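Local atomic coordinates of D-glycero-beta-D-manno-heptose-1,7-bisphosphate 7-phosphatase (Mesorhizobium loti, PDB entry 2O2X), a protein that removes the C-7 phosphate of D-glycero-beta-D-manno-heptose 1,7-bisphosphate, a magnesium-dependent step in the making of ADP-L-glycero-beta-D-manno-heptose. Residues 11-14 with 18-21; 33-38 with 141-146; 63-68 with 108-113. All blocks are in the same frame, centred on the assembly; numbering follows the deposited sequence.

Interaction 1: 11-14 with 18-21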
ATOM      1  N   PRO A  11       8.055   1.230  15.251  1.00 15.91           N
ATOM      2  CA  PRO A  11       7.634   2.606  14.958  1.00 17.13           C
ATOM      3  C   PRO A  11       6.110   2.810  15.086  1.00 13.63           C
ATOM      4  O   PRO A  11       5.423   3.248  14.161  1.00 13.69           O
ATOM      5  CB  PRO A  11       8.105   2.799  13.534  1.00 17.60           C
ATOM      6  CG  PRO A  11       8.022   1.487  12.957  1.00 17.11           C
ATOM      7  CD  PRO A  11       8.403   0.513  14.016  1.00 15.96           C
ATOM      8  N   LEU A  12       5.600   2.534  16.266  1.00 14.94           N
ATOM      9  CA  LEU A  12       4.178   2.704  16.545  1.00 14.83           C
ATOM     10  C   LEU A  12       3.862   4.128  16.907  1.00 17.26           C
ATOM     11  O   LEU A  12       4.557   4.724  17.748  1.00 19.03           O
ATOM     12  CB  LEU A  12       3.748   1.785  17.683  1.00 16.72           C
ATOM     13  CG  LEU A  12       3.950   0.295  17.464  1.00 17.33           C
ATOM     14  CD1 LEU A  12       3.425  -0.449  18.675  1.00 18.15           C
ATOM     15  CD2 LEU A  12       3.250  -0.163  16.197  1.00 16.66           C
ATOM     16  N   THR A  13       2.825   4.692  16.310  1.00 14.98           N
ATOM     17  CA  THR A  13       2.340   6.006  16.715  1.00 17.08           C
ATOM     18  C   THR A  13       1.215   5.862  17.736  1.00 18.52           C
ATOM     19  O   THR A  13       0.880   6.807  18.439  1.00 21.44           O
ATOM     20  CB  THR A  13       1.866   6.811  15.511  1.00 17.91           C
ATOM     21  OG1 THR A  13       0.843   6.065  14.837  1.00 17.42           O
ATOM     22  CG2 THR A  13       3.034   7.041  14.550  1.00 20.50           C
ATOM     23  N   GLU A  14       0.624   4.672  17.793  1.00 14.98           N
ATOM     24  CA  GLU A  14      -0.363   4.296  18.799  1.00 17.25           C
ATOM     25  C   GLU A  14      -0.425   2.776  18.787  1.00 14.82           C
ATOM     26  O   GLU A  14       0.221   2.148  17.940  1.00 14.03           O
ATOM     27  CB  GLU A  14      -1.716   4.957  18.553  1.00 19.84           C
ATOM     28  CG  GLU A  14      -2.219   4.852  17.175  1.00 17.00           C
ATOM     29  CD  GLU A  14      -3.579   5.520  17.009  1.00 21.73           C
ATOM     30  OE1 GLU A  14      -4.589   4.908  17.383  1.00 19.98           O
ATOM     31  OE2 GLU A  14      -3.643   6.644  16.487  1.00 30.55           O
ATOM     32  N   TRP A  18       1.358   1.575  12.847  1.00  8.70           N
ATOM     33  CA  TRP A  18       2.780   1.520  12.540  1.00  8.82           C
ATOM     34  C   TRP A  18       3.030   2.443  11.367  1.00  9.27           C
ATOM     35  O   TRP A  18       2.372   2.297  10.324  1.00  8.76           O
ATOM     36  CB  TRP A  18       3.123   0.086  12.155  1.00  8.63           C
ATOM     37  CG  TRP A  18       4.504  -0.237  11.624  1.00 10.23           C
ATOM     38  CD1 TRP A  18       5.057   0.160  10.454  1.00 10.22           C
ATOM     39  CD2 TRP A  18       5.441  -1.150  12.207  1.00 11.11           C
ATOM     40  NE1 TRP A  18       6.302  -0.375  10.311  1.00 10.31           N
ATOM     41  CE2 TRP A  18       6.557  -1.205  11.361  1.00 10.13           C
ATOM     42  CE3 TRP A  18       5.445  -1.913  13.374  1.00 12.85           C
ATOM     43  CZ2 TRP A  18       7.682  -1.977  11.652  1.00 14.01           C
ATOM     44  CZ3 TRP A  18       6.538  -2.687  13.651  1.00 15.16           C
ATOM     45  CH2 TRP A  18       7.644  -2.711  12.800  1.00 13.28           C
ATOM     46  N   ILE A  19       3.982   3.370  11.479  1.00  9.61           N
ATOM     47  CA  ILE A  19       4.325   4.276  10.388  1.00 11.08           C
ATOM     48  C   ILE A  19       5.839   4.362  10.309  1.00 12.40           C
ATOM     49  O   ILE A  19       6.502   4.734  11.289  1.00 11.00           O
ATOM     50  CB  ILE A  19       3.745   5.676  10.583  1.00 10.22           C
ATOM     51  CG1 ILE A  19       2.232   5.599  10.800  1.00 11.89           C
ATOM     52  CG2 ILE A  19       4.088   6.548   9.372  1.00 12.34           C
ATOM     53  CD1 ILE A  19       1.537   6.940  10.947  1.00 14.86           C
ATOM     54  N   GLU A  20       6.390   4.014   9.152  1.00 10.78           N
ATOM     55  CA  GLU A  20       7.833   3.813   9.011  1.00 13.11           C
ATOM     56  C   GLU A  20       8.297   4.338   7.657  1.00 13.74           C
ATOM     57  O   GLU A  20       7.846   3.859   6.608  1.00 11.66           O
ATOM     58  CB  GLU A  20       8.121   2.310   9.081  1.00 13.97           C
ATOM     59  CG  GLU A  20       9.547   1.917   8.994  1.00 18.90           C
ATOM     60  CD  GLU A  20       9.738   0.424   8.952  1.00 16.96           C
ATOM     61  OE1 GLU A  20       8.751  -0.342   8.702  1.00 14.38           O
ATOM     62  OE2 GLU A  20      10.912   0.028   9.085  1.00 21.35           O
ATOM     63  N   ARG A  21       9.225   5.292   7.665  1.00 12.34           N
ATOM     64  CA  ARG A  21       9.896   5.737   6.442  1.00 12.89           C
ATOM     65  C   ARG A  21      10.942   4.686   6.079  1.00 11.13           C
ATOM     66  O   ARG A  21      11.654   4.189   6.958  1.00 13.42           O
ATOM     67  CB  ARG A  21      10.533   7.111   6.648  1.00 12.85           C
ATOM     68  CG  ARG A  21      11.136   7.745   5.425  1.00 15.29           C
ATOM     69  CD  ARG A  21      10.111   8.297   4.448  1.00 14.94           C
ATOM     70  NE  ARG A  21      10.785   9.224   3.533  1.00 23.06           N
ATOM     71  CZ  ARG A  21      11.463   8.835   2.467  1.00 22.37           C
ATOM     72  NH1 ARG A  21      11.537   7.549   2.151  1.00 22.16           N
ATOM     73  NH2 ARG A  21      12.060   9.727   1.701  1.00 27.55           N
TER

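Interaction 2: 33-38 with 141-146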
ATOM      1  N   ALA A  33       1.971   9.839  -5.371  1.00 10.55           N
ATOM      2  CA  ALA A  33       2.514   8.578  -4.884  1.00  9.85           C
ATOM      3  C   ALA A  33       1.805   7.421  -5.539  1.00  9.96           C
ATOM      4  O   ALA A  33       0.678   7.553  -6.030  1.00  9.64           O
ATOM      5  CB  ALA A  33       2.336   8.468  -3.381  1.00 11.90           C
ATOM      6  N   LEU A  34       2.491   6.290  -5.524  1.00  7.69           N
ATOM      7  CA  LEU A  34       1.904   4.999  -5.818  1.00  7.25           C
ATOM      8  C   LEU A  34       1.657   4.311  -4.502  1.00  7.07           C
ATOM      9  O   LEU A  34       2.598   3.877  -3.842  1.00  7.97           O
ATOM     10  CB  LEU A  34       2.808   4.140  -6.712  1.00  9.34           C
ATOM     11  CG  LEU A  34       2.295   2.717  -7.006  1.00  8.26           C
ATOM     12  CD1 LEU A  34       1.008   2.735  -7.761  1.00  7.98           C
ATOM     13  CD2 LEU A  34       3.357   1.938  -7.759  1.00  9.01           C
ATOM     14  N   PHE A  35       0.388   4.208  -4.117  1.00  7.28           N
ATOM     15  CA  PHE A  35      -0.013   3.462  -2.926  1.00  7.37           C
ATOM     16  C   PHE A  35      -0.264   2.006  -3.297  1.00  6.57           C
ATOM     17  O   PHE A  35      -0.970   1.735  -4.262  1.00  8.60           O
ATOM     18  CB  PHE A  35      -1.303   4.032  -2.321  1.00  7.29           C
ATOM     19  CG  PHE A  35      -1.144   5.400  -1.674  1.00  7.58           C
ATOM     20  CD1 PHE A  35      -0.656   5.519  -0.373  1.00  8.33           C
ATOM     21  CD2 PHE A  35      -1.482   6.563  -2.360  1.00  8.47           C
ATOM     22  CE1 PHE A  35      -0.520   6.759   0.239  1.00 10.02           C
ATOM     23  CE2 PHE A  35      -1.347   7.807  -1.731  1.00  9.10           C
ATOM     24  CZ  PHE A  35      -0.855   7.890  -0.442  1.00  9.64           C
ATOM     25  N   LEU A  36       0.262   1.087  -2.490  1.00  6.46           N
ATOM     26  CA  LEU A  36       0.087  -0.339  -2.695  1.00  7.46           C
ATOM     27  C   LEU A  36      -0.393  -0.992  -1.428  1.00  8.43           C
ATOM     28  O   LEU A  36       0.203  -0.838  -0.366  1.00  8.15           O
ATOM     29  CB  LEU A  36       1.420  -1.008  -3.069  1.00  8.85           C
ATOM     30  CG  LEU A  36       2.106  -0.497  -4.350  1.00  6.36           C
ATOM     31  CD1 LEU A  36       3.457  -1.186  -4.552  1.00  9.42           C
ATOM     32  CD2 LEU A  36       1.202  -0.692  -5.559  1.00  8.97           C
ATOM     33  N   ASP A  37      -1.429  -1.800  -1.524  1.00  6.36           N
ATOM     34  CA  ASP A  37      -1.698  -2.769  -0.462  1.00  6.82           C
ATOM     35  C   ASP A  37      -0.538  -3.805  -0.469  1.00  7.95           C
ATOM     36  O   ASP A  37       0.232  -3.887  -1.442  1.00  8.56           O
ATOM     37  CB  ASP A  37      -3.058  -3.443  -0.719  1.00  8.14           C
ATOM     38  CG  ASP A  37      -3.510  -4.345   0.442  1.00 10.98           C
ATOM     39  OD1 ASP A  37      -3.080  -4.193   1.584  1.00 11.56           O
ATOM     40  OD2 ASP A  37      -4.359  -5.209   0.189  1.00 30.60           O
ATOM     41  N   ARG A  38      -0.380  -4.585   0.611  1.00  7.81           N
ATOM     42  CA  ARG A  38       0.692  -5.553   0.690  1.00  7.57           C
ATOM     43  C   ARG A  38       0.179  -6.982   0.392  1.00  8.79           C
ATOM     44  O   ARG A  38       0.479  -7.526  -0.676  1.00  9.01           O
ATOM     45  CB  ARG A  38       1.453  -5.459   2.014  1.00  7.49           C
ATOM     46  CG  ARG A  38       2.874  -6.020   1.883  1.00  8.59           C
ATOM     47  CD  ARG A  38       3.495  -6.370   3.230  1.00  8.90           C
ATOM     48  NE  ARG A  38       2.877  -7.576   3.757  1.00  9.39           N
ATOM     49  CZ  ARG A  38       2.946  -7.973   5.022  1.00 11.29           C
ATOM     50  NH1 ARG A  38       3.628  -7.270   5.919  1.00 11.05           N
ATOM     51  NH2 ARG A  38       2.311  -9.066   5.379  1.00 11.26           N
ATOM     52  N   GLY A 141      -7.331   7.082   6.304  1.00  9.20           N
ATOM     53  CA  GLY A 141      -6.345   7.690   7.200  1.00  8.23           C
ATOM     54  C   GLY A 141      -4.904   7.458   6.846  1.00 10.88           C
ATOM     55  O   GLY A 141      -4.069   8.360   6.966  1.00 10.01           O
HETATM   56  N   MSE A 142      -4.576   6.240   6.428  1.00  8.67           N
HETATM   57  CA  MSE A 142      -3.151   5.954   6.146  1.00  7.28           C
HETATM   58  C   MSE A 142      -2.680   6.730   4.918  1.00  8.57           C
HETATM   59  O   MSE A 142      -1.519   7.118   4.814  1.00  8.62           O
HETATM   60  CB  MSE A 142      -2.905   4.446   5.932  1.00  8.33           C
HETATM   61  CG  MSE A 142      -2.925   3.684   7.211  1.00  7.93           C
HETATM   62 SE   MSE A 142      -2.437   1.808   7.008  0.75  7.95          SE
HETATM   63  CE  MSE A 142      -4.036   1.150   6.216  1.00  8.93           C
ATOM     64  N   LEU A 143      -3.568   6.905   3.933  1.00  8.81           N
ATOM     65  CA  LEU A 143      -3.224   7.679   2.744  1.00  9.52           C
ATOM     66  C   LEU A 143      -3.063   9.152   3.115  1.00 11.37           C
ATOM     67  O   LEU A 143      -2.119   9.803   2.690  1.00 10.94           O
ATOM     68  CB  LEU A 143      -4.280   7.516   1.632  1.00  8.72           C
ATOM     69  CG  LEU A 143      -4.366   6.170   0.905  1.00  9.34           C
ATOM     70  CD1 LEU A 143      -4.925   5.075   1.790  1.00 11.41           C
ATOM     71  CD2 LEU A 143      -5.177   6.330  -0.354  1.00 12.17           C
ATOM     72  N   VAL A 144      -3.995   9.663   3.907  1.00 10.49           N
ATOM     73  CA  VAL A 144      -3.952  11.064   4.329  1.00 11.95           C
ATOM     74  C   VAL A 144      -2.687  11.314   5.160  1.00  9.93           C
ATOM     75  O   VAL A 144      -1.980  12.314   4.959  1.00 11.00           O
ATOM     76  CB  VAL A 144      -5.250  11.428   5.096  1.00 11.88           C
ATOM     77  CG1 VAL A 144      -5.135  12.797   5.788  1.00 14.69           C
ATOM     78  CG2 VAL A 144      -6.421  11.382   4.168  1.00 13.73           C
ATOM     79  N   GLU A 145      -2.352  10.390   6.056  1.00  9.69           N
ATOM     80  CA  GLU A 145      -1.142  10.544   6.864  1.00 11.64           C
ATOM     81  C   GLU A 145       0.134  10.493   6.024  1.00 12.31           C
ATOM     82  O   GLU A 145       1.049  11.303   6.196  1.00 11.60           O
ATOM     83  CB  GLU A 145      -1.113   9.486   7.946  1.00 13.14           C
ATOM     84  CG  GLU A 145       0.035   9.586   8.927  1.00 14.61           C
ATOM     85  CD  GLU A 145       0.056  10.875   9.744  1.00 16.86           C
ATOM     86  OE1 GLU A 145      -1.012  11.502   9.940  1.00 22.87           O
ATOM     87  OE2 GLU A 145       1.154  11.238  10.207  1.00 20.20           O
ATOM     88  N   ALA A 146       0.227   9.538   5.102  1.00  9.91           N
ATOM     89  CA  ALA A 146       1.370   9.498   4.187  1.00  9.01           C
ATOM     90  C   ALA A 146       1.447  10.808   3.411  1.00  9.89           C
ATOM     91  O   ALA A 146       2.547  11.371   3.203  1.00 10.17           O
ATOM     92  CB  ALA A 146       1.232   8.298   3.227  1.00  8.85           C
TER

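Interaction 3: 63-68 with 108-113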
ATOM      1  N   PRO A  63       6.878  -5.041 -12.037  1.00 10.09           N
ATOM      2  CA  PRO A  63       7.009  -3.968 -13.029  1.00 10.43           C
ATOM      3  C   PRO A  63       6.458  -2.626 -12.554  1.00  9.85           C
ATOM      4  O   PRO A  63       6.973  -1.576 -12.908  1.00 10.09           O
ATOM      5  CB  PRO A  63       6.212  -4.506 -14.220  1.00 10.24           C
ATOM      6  CG  PRO A  63       6.333  -5.980 -14.078  1.00  9.96           C
ATOM      7  CD  PRO A  63       6.175  -6.203 -12.616  1.00 10.20           C
ATOM      8  N   ALA A  64       5.372  -2.653 -11.796  1.00  8.86           N
ATOM      9  CA  ALA A  64       4.800  -1.388 -11.286  1.00  9.42           C
ATOM     10  C   ALA A  64       5.709  -0.701 -10.292  1.00  9.81           C
ATOM     11  O   ALA A  64       5.890   0.519 -10.354  1.00  9.08           O
ATOM     12  CB  ALA A  64       3.430  -1.655 -10.662  1.00 10.73           C
ATOM     13  N   ILE A  65       6.269  -1.457  -9.356  1.00  9.15           N
ATOM     14  CA  ILE A  65       7.189  -0.876  -8.400  1.00  7.60           C
ATOM     15  C   ILE A  65       8.434  -0.336  -9.124  1.00  9.56           C
ATOM     16  O   ILE A  65       8.847   0.784  -8.876  1.00 10.44           O
ATOM     17  CB  ILE A  65       7.575  -1.888  -7.292  1.00  8.52           C
ATOM     18  CG1 ILE A  65       6.331  -2.417  -6.564  1.00  7.97           C
ATOM     19  CG2 ILE A  65       8.490  -1.237  -6.264  1.00  9.28           C
ATOM     20  CD1 ILE A  65       6.626  -3.463  -5.546  1.00  9.64           C
ATOM     21  N   ALA A  66       8.994  -1.136 -10.022  1.00 10.50           N
ATOM     22  CA  ALA A  66      10.161  -0.687 -10.800  1.00 11.22           C
ATOM     23  C   ALA A  66       9.877   0.603 -11.568  1.00 10.29           C
ATOM     24  O   ALA A  66      10.690   1.534 -11.597  1.00 10.61           O
ATOM     25  CB  ALA A  66      10.579  -1.771 -11.759  1.00 10.54           C
ATOM     26  N   THR A  67       8.714   0.679 -12.200  1.00  9.94           N
ATOM     27  CA  THR A  67       8.333   1.862 -12.964  1.00 10.96           C
ATOM     28  C   THR A  67       8.232   3.101 -12.091  1.00 11.36           C
ATOM     29  O   THR A  67       8.729   4.154 -12.448  1.00 13.15           O
ATOM     30  CB  THR A  67       7.013   1.600 -13.745  1.00 11.64           C
ATOM     31  OG1 THR A  67       7.229   0.540 -14.689  1.00 12.12           O
ATOM     32  CG2 THR A  67       6.553   2.789 -14.475  1.00 11.31           C
ATOM     33  N   ALA A  68       7.578   2.976 -10.942  1.00  9.76           N
ATOM     34  CA  ALA A  68       7.468   4.082  -9.992  1.00  9.55           C
ATOM     35  C   ALA A  68       8.856   4.488  -9.503  1.00  8.96           C
ATOM     36  O   ALA A  68       9.187   5.686  -9.436  1.00 11.11           O
ATOM     37  CB  ALA A  68       6.584   3.687  -8.814  1.00 10.04           C
ATOM     38  N   GLU A 108      15.054  -8.209  -6.151  1.00 13.18           N
ATOM     39  CA  GLU A 108      14.522  -7.930  -7.491  1.00 13.76           C
ATOM     40  C   GLU A 108      14.890  -6.540  -8.013  1.00 12.48           C
ATOM     41  O   GLU A 108      14.481  -6.139  -9.128  1.00 14.89           O
ATOM     42  CB  GLU A 108      12.985  -8.056  -7.478  1.00 15.51           C
ATOM     43  CG  GLU A 108      12.427  -9.414  -7.092  1.00 14.84           C
ATOM     44  CD  GLU A 108      12.799 -10.511  -8.049  1.00 22.21           C
ATOM     45  OE1 GLU A 108      12.947 -10.247  -9.267  1.00 19.66           O
ATOM     46  OE2 GLU A 108      12.950 -11.650  -7.562  1.00 35.10           O
ATOM     47  N   GLY A 109      15.621  -5.786  -7.198  1.00 12.81           N
ATOM     48  CA  GLY A 109      16.090  -4.473  -7.557  1.00 13.12           C
ATOM     49  C   GLY A 109      15.062  -3.373  -7.436  1.00 12.21           C
ATOM     50  O   GLY A 109      15.174  -2.335  -8.101  1.00 13.92           O
ATOM     51  N   VAL A 110      14.051  -3.578  -6.590  1.00 11.91           N
ATOM     52  CA  VAL A 110      12.995  -2.569  -6.407  1.00 11.45           C
ATOM     53  C   VAL A 110      12.841  -2.261  -4.917  1.00 11.30           C
ATOM     54  O   VAL A 110      13.359  -2.982  -4.055  1.00 12.05           O
ATOM     55  CB  VAL A 110      11.635  -2.971  -7.075  1.00 11.03           C
ATOM     56  CG1 VAL A 110      11.854  -3.348  -8.560  1.00 11.63           C
ATOM     57  CG2 VAL A 110      10.959  -4.138  -6.344  1.00 11.56           C
ATOM     58  N   PHE A 111      12.172  -1.156  -4.636  1.00 11.87           N
ATOM     59  CA  PHE A 111      12.050  -0.699  -3.262  1.00 11.83           C
ATOM     60  C   PHE A 111      10.764   0.078  -3.024  1.00 11.70           C
ATOM     61  O   PHE A 111      10.072   0.493  -3.957  1.00 10.22           O
ATOM     62  CB  PHE A 111      13.255   0.171  -2.881  1.00 13.85           C
ATOM     63  CG  PHE A 111      13.647   1.112  -3.930  1.00 17.07           C
ATOM     64  CD1 PHE A 111      12.984   2.307  -4.095  1.00 17.66           C
ATOM     65  CD2 PHE A 111      14.677   0.799  -4.815  1.00 18.64           C
ATOM     66  CE1 PHE A 111      13.351   3.203  -5.107  1.00 23.36           C
ATOM     67  CE2 PHE A 111      15.046   1.686  -5.811  1.00 22.06           C
ATOM     68  CZ  PHE A 111      14.385   2.886  -5.960  1.00 20.84           C
ATOM     69  N   VAL A 112      10.471   0.264  -1.742  1.00 11.18           N
ATOM     70  CA  VAL A 112       9.390   1.144  -1.331  1.00  8.78           C
ATOM     71  C   VAL A 112       9.977   2.247  -0.446  1.00  9.80           C
ATOM     72  O   VAL A 112      11.154   2.200  -0.049  1.00 10.95           O
ATOM     73  CB  VAL A 112       8.264   0.398  -0.612  1.00  9.28           C
ATOM     74  CG1 VAL A 112       7.804  -0.838  -1.415  1.00 10.92           C
ATOM     75  CG2 VAL A 112       8.638  -0.001   0.779  1.00 10.37           C
ATOM     76  N   ASP A 113       9.155   3.255  -0.170  1.00  8.01           N
ATOM     77  CA  ASP A 113       9.591   4.484   0.514  1.00 10.77           C
ATOM     78  C   ASP A 113       8.907   4.762   1.847  1.00  9.61           C
ATOM     79  O   ASP A 113       9.386   5.555   2.658  1.00  9.35           O
ATOM     80  CB  ASP A 113       9.420   5.629  -0.451  1.00  9.49           C
ATOM     81  CG  ASP A 113      10.222   5.406  -1.711  1.00 10.41           C
ATOM     82  OD1 ASP A 113      11.488   5.409  -1.578  1.00 12.28           O
ATOM     83  OD2 ASP A 113       9.624   5.149  -2.787  1.00 11.81           O
TER

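Interaction 1: 11-14 with 18-21
Trp18 meets Pro11 because its CG stands anti to the backbone N (chi1 173°), which sets one face of the indole against the proline ring. Leu12 has a different first torsion, with CG anti to its carbonyl carbon (chi1 -59°), and this brings CD2 to the same indole. The two segments form a beta hairpin at the edge of the central sheet. Leu12 and Trp18 are an antiparallel non-hydrogen-bonded pair, and both side chains lie on one face of the sheet. Ile19 N donates to Pro11 O at 3.0 Å, in a nearly straight bond (170° at the hydrogen). Trp18 CA makes a longer CH...O contact with the same oxygen.

The main side-chain contact is a CH-pi interaction. Pro11 CD sits over the face of the six-membered ring of Trp18, 3.4 Å from its centroid. Pro11 CG lies over the same face and comes within 3.5 Å of Trp18 CE2. Leu12 CD2 approaches Trp18 CE3 obliquely at 4.0 Å. Phe94 meets the indole edge-to-face, and Trp91 and His10 also pack on it, so Trp18 sits in an aromatic cluster. Its side chain is about 7 Å from that of Thr79, a probable substrate-binding residue.

Thr13 and Ile19 meet separately from the indole. Their side chains cross at about a right angle, with Thr13 CG2 3.9 Å from Ile19 CD1.

A hydrogen bond within the strand probably helps hold the indole's rotation. Trp18 NE1 donates to Glu20 OE1 at 2.9 Å; the oxygen lies in the ring plane but is met from above the carboxylate plane.

Interaction 2: 33-38 with 141-146
Phe35 and Leu143 make a CH-pi contact in the core of this HAD-type phosphatase. Leu143 CG lies over the centre of the Phe35 ring, 3.9 Å from its centroid and 10° off the ring normal. Leu143 has CG anti to its carbonyl carbon (chi1 -71°), and this torsion places the branch point over the ring. The helix backbone also comes close, with Leu143 CA 3.8 Å from Phe35 CE1.

The other apolar contact is at the ring edge. Ala146 CB lies near the phenyl plane, 3.8 Å from Phe35 CE1. Leu143 and Ala146 are about one turn apart on the helix, and between them they meet both the face and the edge of the ring. No hydrogen bond crosses between the segments.

A salt bridge lies just past the end of the strand. Asp37, the nucleophile and a magnesium ligand by similarity, forms it with Lys137 through OD1. Lys137 probably stabilises the phosphoryl group.

Strand 34-36 runs between strands 75-80 and 158-161 in the central sheet. Helix 141-150 packs against this sheet, with Ala146 also touching Met114 and Leu116 of strand 114-118.

Interaction 3: 63-68 with 108-113
Ile65 leaves the helix on the side of the 108-113 segment, and its CG2 reaches Val110 and Phe111. This CG2 is anti to the backbone N, while CG1 takes the position anti to the carbonyl carbon (chi1 -57°). CG2 is the branch that does the touching. Ile65 CG2 lies 3.7 Å from Val110 CB and 3.3 Å from Phe111 O. The Ile65 and Val110 side chains cross at about a right angle.

Ala66 follows on the helix. Ala66 CB meets Val110 CG1 at 3.8 Å, so the valine packs against two successive helix residues. Val110 CG1, anti to the carbonyl carbon, faces Ala66, while Val110 CG2 lies 3.8 Å from Ile65 CG2.

Thr67 reinforces the helix itself. Thr67 OG1 donates to Pro63 O at 2.8 Å, and its backbone N also donates to this oxygen. The two donors reach Pro63 O from opposite faces of the carbonyl plane. Further along helix 62-71, Asn69 ND2 hydrogen-bonds to Phe111 O.

On the other segment, Gly109 has positive phi and ends helix 91-107 with a Schellman motif. The chain then runs past helix 62-71 into strand 114-118. This is the helix-to-strand connection of an alpha/beta fold, here the Rossmann-like core of HAD phosphatases.

In the fold
Interaction 1 comes first along the chain and closes a short hairpin at the sheet edge. Interaction 2 follows and closes a loop of about a hundred residues, joining strand 34-36 to helix 141-150. Interaction 3 is nested inside that loop and links helix 62-71 to the connection before strand 114-118. None of the three cross. They also touch one another. Ile19 of interaction 1 packs on Glu145 of interaction 2, and Arg21 NH1 probably hydrogen-bonds to Asp113 O of interaction 3. Leu34 and Leu36 pack on helix 62-71. Together the contacts tie the edge hairpin, the central strand and two helices into one alpha/beta core.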